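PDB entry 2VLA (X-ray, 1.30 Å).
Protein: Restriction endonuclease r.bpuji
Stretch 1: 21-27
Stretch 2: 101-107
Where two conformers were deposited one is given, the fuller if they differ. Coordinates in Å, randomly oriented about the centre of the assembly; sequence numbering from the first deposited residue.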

ATOM      1  N   MET A  21     -14.066  -4.924   9.542  1.00 13.38           N
ATOM      2  CA  MET A  21     -13.921  -5.596  10.829  1.00 15.39           C
ATOM      3  C   MET A  21     -12.505  -5.523  11.385  1.00 12.67           C
ATOM      4  O   MET A  21     -12.077  -6.402  12.122  1.00 13.28           O
ATOM      5  N   LEU A  22     -11.799  -4.451  11.053  1.00 12.60           N
ATOM      6  CA  LEU A  22     -10.361  -4.360  11.339  1.00 11.62           C
ATOM      7  C   LEU A  22     -10.055  -4.543  12.837  1.00 13.05           C
ATOM      8  O   LEU A  22      -9.101  -5.218  13.216  1.00 12.19           O
ATOM      9  N   ASP A  23     -10.888  -3.988  13.694  1.00 13.69           N
ATOM     10  CA  ASP A  23     -10.568  -3.981  15.086  1.00 15.89           C
ATOM     11  C   ASP A  23     -10.710  -5.379  15.713  1.00 15.03           C
ATOM     12  O   ASP A  23     -10.131  -5.644  16.762  1.00 17.28           O
ATOM     13  N   ASN A  24     -11.438  -6.277  15.039  1.00 13.55           N
ATOM     14  CA  ASN A  24     -11.419  -7.702  15.382  1.00 15.01           C
ATOM     15  C   ASN A  24     -10.394  -8.526  14.588  1.00 14.86           C
ATOM     16  O   ASN A  24      -9.743  -9.419  15.132  1.00 15.89           O
ATOM     17  N   LEU A  25     -10.282  -8.259  13.300  1.00 13.75           N
ATOM     18  CA  LEU A  25      -9.423  -9.069  12.451  1.00 12.98           C
ATOM     19  C   LEU A  25      -7.921  -8.848  12.692  1.00 12.49           C
ATOM     20  O   LEU A  25      -7.159  -9.787  12.627  1.00 13.45           O
ATOM     21  N   LEU A  26      -7.511  -7.622  12.955  1.00 11.66           N
ATOM     22  CA  LEU A  26      -6.076  -7.381  13.123  1.00 11.66           C
ATOM     23  C   LEU A  26      -5.526  -8.100  14.367  1.00 13.01           C
ATOM     24  O   LEU A  26      -4.540  -8.814  14.286  1.00 12.97           O
ATOM     25  N   PRO A  27      -6.224  -7.990  15.509  1.00 12.13           N
ATOM     26  CA  PRO A  27      -5.790  -8.817  16.629  1.00 13.87           C
ATOM     27  C   PRO A  27      -5.854 -10.312  16.341  1.00 12.76           C
ATOM     28  O   PRO A  27      -5.010 -11.059  16.817  1.00 15.27           O
ATOM     29  N   ASP A 101      -0.657  -0.935  19.008  1.00 13.87           N
ATOM     30  CA  ASP A 101      -0.789   0.391  18.419  1.00 12.72           C
ATOM     31  C   ASP A 101      -1.154   0.254  16.954  1.00 12.16           C
ATOM     32  O   ASP A 101      -0.302   0.062  16.102  1.00 12.49           O
ATOM     33  N   GLN A 102      -2.446   0.311  16.675  1.00 12.33           N
ATOM     34  CA  GLN A 102      -2.944   0.090  15.338  1.00 11.34           C
ATOM     35  C   GLN A 102      -2.503   1.209  14.371  1.00 10.98           C
ATOM     36  O   GLN A 102      -2.059   0.926  13.274  1.00 10.83           O
ATOM     37  N   PRO A 103      -2.616   2.481  14.788  1.00 11.79           N
ATOM     38  CA  PRO A 103      -2.112   3.513  13.896  1.00 12.01           C
ATOM     39  C   PRO A 103      -0.627   3.339  13.554  1.00 10.50           C
ATOM     40  O   PRO A 103      -0.234   3.575  12.430  1.00 12.07           O
ATOM     41  N   ALA A 104       0.181   2.894  14.513  1.00 11.77           N
ATOM     42  CA  ALA A 104       1.612   2.690  14.248  1.00 11.01           C
ATOM     43  C   ALA A 104       1.851   1.533  13.298  1.00 11.69           C
ATOM     44  O   ALA A 104       2.752   1.581  12.499  1.00 11.61           O
ATOM     45  N   PHE A 105       1.027   0.508  13.369  1.00 11.14           N
ATOM     46  CA  PHE A 105       1.085  -0.607  12.451  1.00 10.33           C
ATOM     47  C   PHE A 105       0.904  -0.093  11.024  1.00 10.86           C
ATOM     48  O   PHE A 105       1.663  -0.441  10.121  1.00 10.57           O
ATOM     49  N   PHE A 106      -0.086   0.765  10.817  1.00 10.17           N
ATOM     50  CA  PHE A 106      -0.347   1.296   9.493  1.00 10.29           C
ATOM     51  C   PHE A 106       0.614   2.398   9.074  1.00 10.16           C
ATOM     52  O   PHE A 106       0.933   2.521   7.900  1.00 10.53           O
ATOM     53  N   LYS A 107       1.121   3.171  10.039  0.50 10.63           N
ATOM     54  CA  LYS A 107       2.213   4.123   9.743  0.50 12.73           C
ATOM     55  C   LYS A 107       3.376   3.381   9.117  0.50 12.01           C
ATOM     56  O   LYS A 107       3.940   3.824   8.115  0.50 11.93           O
TER

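This is a small, mainly apolar contact between two helical segments, in which two leucines of the first stretch meet two phenylalanines and the aliphatic part of a glutamine from the second. The helices 22-27 and 102-107 cross at 72°, and their axes come no nearer than 12.5 Å. At that spacing the contact is made by side chains, with leucines on one helix and Q102, F105 and F106 on the other. The nearest CA atoms across the stretches, those of L26 and Q102, are 8.4 Å apart. The buried surface is 278 Å², both sides summed.

L22 and L26 lie one helical turn apart, joined by the backbone bond from L26 N to L22 O at 2.9 Å. This spacing puts them on the same side of the helix, and both point their CA-to-CB bonds toward the second stretch. Both also adopt the same rotamer, chi1 t and chi2 p. Q102, F105 and F106 point toward the first helix in turn. Q102 and F105 have chi1 t, while F106 has chi1 m.

L26 has the largest covered area in the first stretch and touches all three of these residues. Its CD1 lies over one face of the F105 ring, 4.1 Å from the centroid and 28° off the ring normal, a CH-pi contact. The closest atoms of this pair are L26 CD1 and F105 CZ, at 3.7 Å. The other methyl, L26 CD2, is 3.9 Å from Q102 CG and 4.1 Å from F106 CE2. L26 CD2 also lies 4.1 Å from F105 CD1, so both methyls touch that ring.

L22 packs against F106, with L22 CD2 3.8 Å from F106 CE2. Both leucines approach the F106 ring obliquely, and the same ring carbon is nearest to each. L22 also touches the end of the Q102 side chain.

Q102 is extended, with chi1 and chi2 both t, so its amide is carried across to the first helix. There it meets D23. The CA-to-CB bond of D23 points sideways, but the end of its side chain comes nearer, with chi1 m. D23 OD1 and Q102 OE1 are 3.3 Å apart as modelled. The amide is probably turned over, and whether a hydrogen bond forms here is left open. No clear hydrogen bond links the stretches.

M21, N24 and L25 are out of reach, as are D101, P103, A104 and K107. D101 instead caps its own helix: its OD1 accepts from A104 N at 2.9 Å. This bond satisfies an amide of the first turn.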

ATOM      1  CB  MET A  21     -14.332  -7.071  10.698  1.00 15.52           C
ATOM      2  CG  MET A  21     -15.789  -7.261  10.341  1.00 22.95           C
ATOM      3  SD  MET A  21     -16.378  -8.873  10.797  1.00 35.04           S
ATOM      4  CE  MET A  21     -15.861  -8.873  12.531  1.00 32.86           C
ATOM      5  CB  LEU A  22      -9.820  -3.017  10.869  1.00 11.91           C
ATOM      6  CG  LEU A  22      -8.286  -2.865  10.920  1.00 13.69           C
ATOM      7  CD1 LEU A  22      -7.582  -3.963  10.099  1.00 13.57           C
ATOM      8  CD2 LEU A  22      -7.880  -1.486  10.419  1.00 17.65           C
ATOM      9  CB  ASP A  23     -11.420  -2.921  15.826  1.00 17.57           C
ATOM     10  CG  ASP A  23     -10.964  -1.473  15.486  1.00 24.65           C
ATOM     11  OD1 ASP A  23     -10.017  -0.978  16.128  1.00 35.06           O
ATOM     12  OD2 ASP A  23     -11.468  -0.896  14.490  1.00 30.04           O
ATOM     13  CB  ASN A  24     -12.813  -8.313  15.175  1.00 19.57           C
ATOM     14  CG  ASN A  24     -13.721  -8.028  16.286  1.00 28.50           C
ATOM     15  OD1 ASN A  24     -13.309  -7.994  17.437  1.00 35.07           O
ATOM     16  ND2 ASN A  24     -14.990  -7.834  15.973  1.00 31.34           N
ATOM     17  CB  LEU A  25      -9.765  -8.833  10.980  1.00 12.51           C
ATOM     18  CG  LEU A  25     -10.951  -9.582  10.434  1.00 15.06           C
ATOM     19  CD1 LEU A  25     -11.297  -9.058   9.073  1.00 13.59           C
ATOM     20  CD2 LEU A  25     -10.659 -11.094  10.403  1.00 18.46           C
ATOM     21  CB  LEU A  26      -5.722  -5.876  13.135  1.00 11.80           C
ATOM     22  CG  LEU A  26      -4.223  -5.554  13.077  1.00 12.57           C
ATOM     23  CD1 LEU A  26      -3.628  -6.125  11.801  1.00 20.10           C
ATOM     24  CD2 LEU A  26      -3.997  -4.052  13.181  1.00 16.19           C
ATOM     25  CB  PRO A  27      -6.778  -8.442  17.730  1.00 14.74           C
ATOM     26  CG  PRO A  27      -7.216  -7.096  17.397  1.00 15.13           C
ATOM     27  CD  PRO A  27      -7.269  -7.042  15.910  1.00 13.32           C
ATOM     28  CB  ASP A 101       0.528   1.152  18.586  1.00 13.13           C
ATOM     29  CG  ASP A 101       0.421   2.623  18.222  1.00 14.85           C
ATOM     30  OD1 ASP A 101      -0.428   2.978  17.389  1.00 15.34           O
ATOM     31  OD2 ASP A 101       1.274   3.421  18.717  1.00 20.10           O
ATOM     32  CB  GLN A 102      -4.467  -0.092  15.348  1.00 13.71           C
ATOM     33  CG  GLN A 102      -5.053  -0.374  14.001  1.00 13.71           C
ATOM     34  CD  GLN A 102      -6.536  -0.482  14.052  1.00 15.62           C
ATOM     35  OE1 GLN A 102      -7.079  -1.376  14.694  1.00 19.76           O
ATOM     36  NE2 GLN A 102      -7.218   0.471  13.425  1.00 16.42           N
ATOM     37  CB  PRO A 103      -2.350   4.810  14.684  1.00 12.30           C
ATOM     38  CG  PRO A 103      -3.488   4.493  15.570  1.00 14.07           C
ATOM     39  CD  PRO A 103      -3.268   3.053  15.969  1.00 12.29           C
ATOM     40  CB  ALA A 104       2.374   2.471  15.537  1.00 12.29           C
ATOM     41  CB  PHE A 105      -0.020  -1.615  12.827  1.00 10.14           C
ATOM     42  CG  PHE A 105      -0.048  -2.867  11.990  1.00  9.91           C
ATOM     43  CD1 PHE A 105      -0.809  -2.926  10.845  1.00 10.25           C
ATOM     44  CD2 PHE A 105       0.569  -4.024  12.432  1.00 10.65           C
ATOM     45  CE1 PHE A 105      -0.907  -4.102  10.115  1.00 12.34           C
ATOM     46  CE2 PHE A 105       0.494  -5.192  11.711  1.00 11.08           C
ATOM     47  CZ  PHE A 105      -0.271  -5.244  10.559  1.00 11.06           C
ATOM     48  CB  PHE A 106      -1.806   1.694   9.352  1.00  9.91           C
ATOM     49  CG  PHE A 106      -2.700   0.521   9.252  1.00 10.40           C
ATOM     50  CD1 PHE A 106      -2.701  -0.232   8.111  1.00 12.09           C
ATOM     51  CD2 PHE A 106      -3.421   0.068  10.354  1.00 10.63           C
ATOM     52  CE1 PHE A 106      -3.447  -1.381   8.034  1.00 12.00           C
ATOM     53  CE2 PHE A 106      -4.120  -1.085  10.289  1.00 10.97           C
ATOM     54  CZ  PHE A 106      -4.155  -1.806   9.135  1.00 13.18           C
ATOM     55  CB  LYS A 107       2.681   4.834  11.017  0.50 16.04           C
ATOM     56  CG  LYS A 107       1.801   6.004  11.450  0.50 16.38           C
ATOM     57  CD  LYS A 107       2.262   6.592  12.784  0.50 18.87           C
ATOM     58  CE  LYS A 107       1.398   7.801  13.211  0.50 21.13           C
ATOM     59  NZ  LYS A 107       0.191   7.413  13.964  0.50 18.72           N
TER